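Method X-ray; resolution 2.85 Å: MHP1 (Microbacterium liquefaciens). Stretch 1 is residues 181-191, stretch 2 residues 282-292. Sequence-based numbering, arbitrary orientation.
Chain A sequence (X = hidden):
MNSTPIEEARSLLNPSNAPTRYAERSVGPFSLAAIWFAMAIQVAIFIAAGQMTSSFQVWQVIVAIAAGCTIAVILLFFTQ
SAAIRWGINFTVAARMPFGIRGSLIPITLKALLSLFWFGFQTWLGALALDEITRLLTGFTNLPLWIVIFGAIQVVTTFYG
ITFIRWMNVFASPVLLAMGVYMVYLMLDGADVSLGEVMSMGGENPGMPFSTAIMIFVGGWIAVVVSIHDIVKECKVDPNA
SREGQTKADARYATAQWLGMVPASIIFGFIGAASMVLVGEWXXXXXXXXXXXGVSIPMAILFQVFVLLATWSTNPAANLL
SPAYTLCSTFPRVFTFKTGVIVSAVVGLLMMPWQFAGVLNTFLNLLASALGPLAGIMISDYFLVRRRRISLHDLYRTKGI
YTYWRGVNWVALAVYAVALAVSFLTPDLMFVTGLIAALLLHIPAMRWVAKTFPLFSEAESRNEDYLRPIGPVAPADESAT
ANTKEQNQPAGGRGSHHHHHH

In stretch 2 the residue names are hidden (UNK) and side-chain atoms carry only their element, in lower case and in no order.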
# COMPACT_ATOMS: atom_id res chain seq x y z
N TYR A 181 3.16 -5.98 -26.03
CA TYR A 181 3.79 -5.33 -27.16
C TYR A 181 5.22 -4.91 -26.82
O TYR A 181 6.12 -5.14 -27.60
CB TYR A 181 2.95 -4.13 -27.60
CG TYR A 181 3.45 -3.40 -28.83
CD1 TYR A 181 3.62 -4.06 -30.05
CD2 TYR A 181 3.71 -2.04 -28.78
CE1 TYR A 181 4.07 -3.37 -31.19
CE2 TYR A 181 4.16 -1.35 -29.89
CZ TYR A 181 4.33 -2.02 -31.10
OH TYR A 181 4.77 -1.30 -32.19
N MET A 182 5.42 -4.29 -25.64
CA MET A 182 6.75 -3.84 -25.18
C MET A 182 7.83 -4.92 -25.17
O MET A 182 8.93 -4.68 -25.64
CB MET A 182 6.68 -3.22 -23.78
CG MET A 182 6.78 -1.71 -23.74
SD MET A 182 6.51 -1.05 -22.07
CE MET A 182 7.08 0.65 -22.33
N VAL A 183 7.54 -6.09 -24.60
CA VAL A 183 8.45 -7.24 -24.69
C VAL A 183 8.75 -7.64 -26.14
O VAL A 183 9.87 -8.02 -26.47
CB VAL A 183 7.89 -8.47 -23.96
CG1 VAL A 183 8.54 -9.74 -24.47
CG2 VAL A 183 8.11 -8.33 -22.48
N TYR A 184 7.74 -7.55 -27.00
CA TYR A 184 7.90 -7.86 -28.42
C TYR A 184 8.86 -6.91 -29.13
O TYR A 184 9.79 -7.36 -29.78
CB TYR A 184 6.56 -7.90 -29.15
CG TYR A 184 6.75 -7.88 -30.64
CD1 TYR A 184 6.86 -9.07 -31.37
CD2 TYR A 184 6.89 -6.67 -31.34
CE1 TYR A 184 7.08 -9.06 -32.74
CE2 TYR A 184 7.10 -6.64 -32.72
CZ TYR A 184 7.20 -7.84 -33.41
OH TYR A 184 7.40 -7.82 -34.77
N LEU A 185 8.63 -5.60 -29.03
CA LEU A 185 9.57 -4.62 -29.58
C LEU A 185 11.02 -4.89 -29.16
O LEU A 185 11.91 -4.79 -29.99
CB LEU A 185 9.19 -3.19 -29.18
CG LEU A 185 8.05 -2.55 -29.95
CD1 LEU A 185 7.78 -1.09 -29.52
CD2 LEU A 185 8.35 -2.63 -31.44
N MET A 186 11.25 -5.21 -27.89
CA MET A 186 12.60 -5.53 -27.39
C MET A 186 13.21 -6.82 -27.96
O MET A 186 14.18 -6.76 -28.70
CB MET A 186 12.62 -5.62 -25.87
CG MET A 186 12.74 -4.31 -25.15
SD MET A 186 12.99 -4.61 -23.39
CE MET A 186 14.74 -4.33 -23.27
N LEU A 187 12.66 -7.97 -27.56
CA LEU A 187 13.17 -9.26 -28.00
C LEU A 187 13.49 -9.27 -29.49
O LEU A 187 14.61 -9.62 -29.90
CB LEU A 187 12.21 -10.39 -27.69
CG LEU A 187 12.09 -10.76 -26.21
CD1 LEU A 187 11.83 -12.26 -26.03
CD2 LEU A 187 13.33 -10.33 -25.43
N ASP A 188 12.52 -8.88 -30.30
CA ASP A 188 12.73 -8.81 -31.73
C ASP A 188 13.96 -7.95 -32.06
O ASP A 188 14.94 -8.43 -32.61
CB ASP A 188 11.47 -8.28 -32.44
CG ASP A 188 11.51 -8.49 -33.96
OD1 ASP A 188 11.62 -9.66 -34.41
OD2 ASP A 188 11.43 -7.48 -34.71
N GLY A 189 13.90 -6.67 -31.69
CA GLY A 189 14.92 -5.71 -32.07
C GLY A 189 16.32 -5.99 -31.57
O GLY A 189 17.29 -5.41 -32.08
N ALA A 190 16.44 -6.86 -30.57
CA ALA A 190 17.75 -7.26 -30.07
C ALA A 190 18.14 -8.62 -30.64
O ALA A 190 19.30 -9.04 -30.53
CB ALA A 190 17.79 -7.26 -28.54
N ASP A 191 17.15 -9.30 -31.24
CA ASP A 191 17.34 -10.58 -31.92
C ASP A 191 17.64 -11.70 -30.95
O ASP A 191 18.54 -12.50 -31.19
CB ASP A 191 18.46 -10.48 -32.95
CG ASP A 191 17.96 -10.66 -34.37
OD1 ASP A 191 17.42 -9.68 -34.96
OD2 ASP A 191 18.11 -11.78 -34.91
N UNK A 282 15.13 1.55 -17.30
CA UNK A 282 13.99 2.20 -17.93
C UNK A 282 13.73 1.72 -19.36
O UNK A 282 14.55 1.92 -20.26
n UNK A 282 13.23 5.82 -18.18
c UNK A 282 13.18 4.53 -18.48
c UNK A 282 14.29 3.70 -17.92
o UNK A 282 12.29 4.04 -19.18
N UNK A 283 12.57 1.09 -19.59
CA UNK A 283 12.23 0.53 -20.91
C UNK A 283 12.07 1.57 -22.03
O UNK A 283 12.27 1.27 -23.21
c UNK A 283 10.90 -0.19 -20.64
c UNK A 283 11.58 0.70 -18.58
c UNK A 283 10.37 0.48 -19.41
N UNK A 284 11.70 2.79 -21.67
CA UNK A 284 11.61 3.86 -22.66
C UNK A 284 12.94 4.03 -23.42
O UNK A 284 12.97 3.94 -24.66
c UNK A 284 9.71 5.16 -21.61
c UNK A 284 11.52 6.33 -22.92
c UNK A 284 11.21 5.19 -22.01
N UNK A 285 14.03 4.26 -22.69
CA UNK A 285 15.37 4.30 -23.27
C UNK A 285 15.79 3.00 -23.93
O UNK A 285 16.25 2.98 -25.07
c UNK A 285 16.10 5.85 -21.43
c UNK A 285 16.42 4.57 -22.20
c UNK A 285 17.78 4.62 -22.83
c UNK A 285 17.13 6.17 -20.34
N UNK A 286 15.66 1.90 -23.21
CA UNK A 286 16.14 0.62 -23.71
C UNK A 286 15.49 0.24 -25.04
O UNK A 286 16.15 -0.33 -25.89
c UNK A 286 15.94 -0.48 -22.67
N UNK A 287 14.21 0.54 -25.22
CA UNK A 287 13.56 0.16 -26.48
C UNK A 287 13.98 1.11 -27.59
O UNK A 287 14.14 0.71 -28.74
c UNK A 287 12.01 0.08 -26.37
c UNK A 287 11.61 -0.98 -25.34
c UNK A 287 10.16 -1.40 -25.41
c UNK A 287 11.38 -0.25 -27.74
N UNK A 288 14.19 2.37 -27.23
CA UNK A 288 14.65 3.37 -28.18
C UNK A 288 15.94 2.96 -28.87
O UNK A 288 16.00 2.94 -30.10
o UNK A 288 13.61 5.28 -27.16
c UNK A 288 14.88 4.70 -27.51
c UNK A 288 15.64 5.62 -28.44
N UNK A 289 16.97 2.63 -28.08
CA UNK A 289 18.23 2.11 -28.63
C UNK A 289 17.99 0.89 -29.49
O UNK A 289 18.18 0.94 -30.69
c UNK A 289 21.50 2.47 -28.62
o UNK A 289 22.50 3.23 -28.61
c UNK A 289 20.41 2.73 -27.53
o UNK A 289 21.38 1.51 -29.47
c UNK A 289 19.24 1.78 -27.55
N UNK A 290 17.59 -0.20 -28.86
CA UNK A 290 17.45 -1.49 -29.54
C UNK A 290 16.77 -1.42 -30.90
O UNK A 290 17.04 -2.23 -31.78
c UNK A 290 16.71 -2.50 -28.64
c UNK A 290 16.04 -3.59 -29.46
c UNK A 290 17.68 -3.09 -27.64
N UNK A 291 15.89 -0.44 -31.07
CA UNK A 291 15.06 -0.30 -32.27
C UNK A 291 15.56 0.82 -33.18
O UNK A 291 15.20 0.90 -34.35
c UNK A 291 13.59 -0.01 -31.86
c UNK A 291 12.94 -1.26 -31.26
c UNK A 291 12.79 0.55 -33.04
N UNK A 292 16.41 1.67 -32.64
CA UNK A 292 17.05 2.71 -33.42
C UNK A 292 16.08 3.83 -33.74
O UNK A 292 15.80 4.07 -34.91

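Position 282 carries two side-chain carbons, the second bonded to one oxygen and one nitrogen. The carboxamide oxygen lies 2.8 Å from the backbone N of 284, a capping bond just ahead of the helix, and nothing reaches stretch 1. Element labels separate amide from acid, so this is N282, and the acceptor is OD1.

Position 283 has three carbons closing a ring onto its own backbone N, which identifies P283. Its CA-to-CB bond points toward stretch 1, and CB lies 4.3 Å from M182 CE. With no amide hydrogen to give, proline fits the first turn of a helix, where the N-H groups lack a preceding turn to bond.

At 284 one carbon carries two more, three in all, the pattern of V284. Its CA-to-CB bond points away, and its nearest approach to stretch 1 is 5.3 Å, from V284 CG2 to M182 CE, too far for a contact.

Position 285 shows four carbons, forked at the first, with one arm two carbons long. That is I285, chi1 m and chi2 t, out of reach of stretch 1.

A lone carbon at 286 defines A286. Its CB is 4.1 Å from M186 CE, so the small side chain packs against the methionine's terminal methyl.

Position 287 repeats the four-carbon fork with one longer arm, but here it is wedged against three residues of stretch 1, giving I287. CG1 lies 3.5 Å from M186 CG, CG2 lies 3.9 Å from L185 CB, and CD1 lies 3.8 Å from M182 CG. The CA-to-CB bond points sideways, yet the end of the chain comes nearer; with 88 Å² covered, this residue has the largest area buried by the opposing stretch.

At 288 the first carbon bears one oxygen and one carbon, hence T288. Its OG1 donates to V284 O at 2.9 Å, a bond within its own helix.

Position 289 has three carbons, the last with two oxygens: a carboxylate, E289, exposed and out of reach.

Three carbons forked at the first mark 290 as V290. CA-to-CB points toward stretch 1, and CG1 lies 3.5 Å from A190 N and 3.8 Å from M186 O. An ideal CB on G189 would sit 2.7 Å from this CG1, a clash, so the absence of a side chain there leaves room for the valine.

The same fork at 291 gives V291, whose CG2 approaches L185 O at 3.9 Å.

Position 292 has no side-chain atoms: G292. Its phi of 75° favours glycine and belongs to a Schellman motif closing the helix.

The contact is apolar packing between helices whose N-to-C directions differ by 37° and whose axes approach to 8.8 Å. M186 and I287 have CA atoms 5.8 Å apart; G189 and V291 come to 5.4 Å. No hydrogen bond crosses: G189 O and V290 O are 3.2 Å apart, but both are acceptors. The 465 Å² buried therefore reflects shape fitting, with I287 and V290 against the methionines, L185 and the gap at G189.

Stretch 2 (282-292) NPVIAITEVVG
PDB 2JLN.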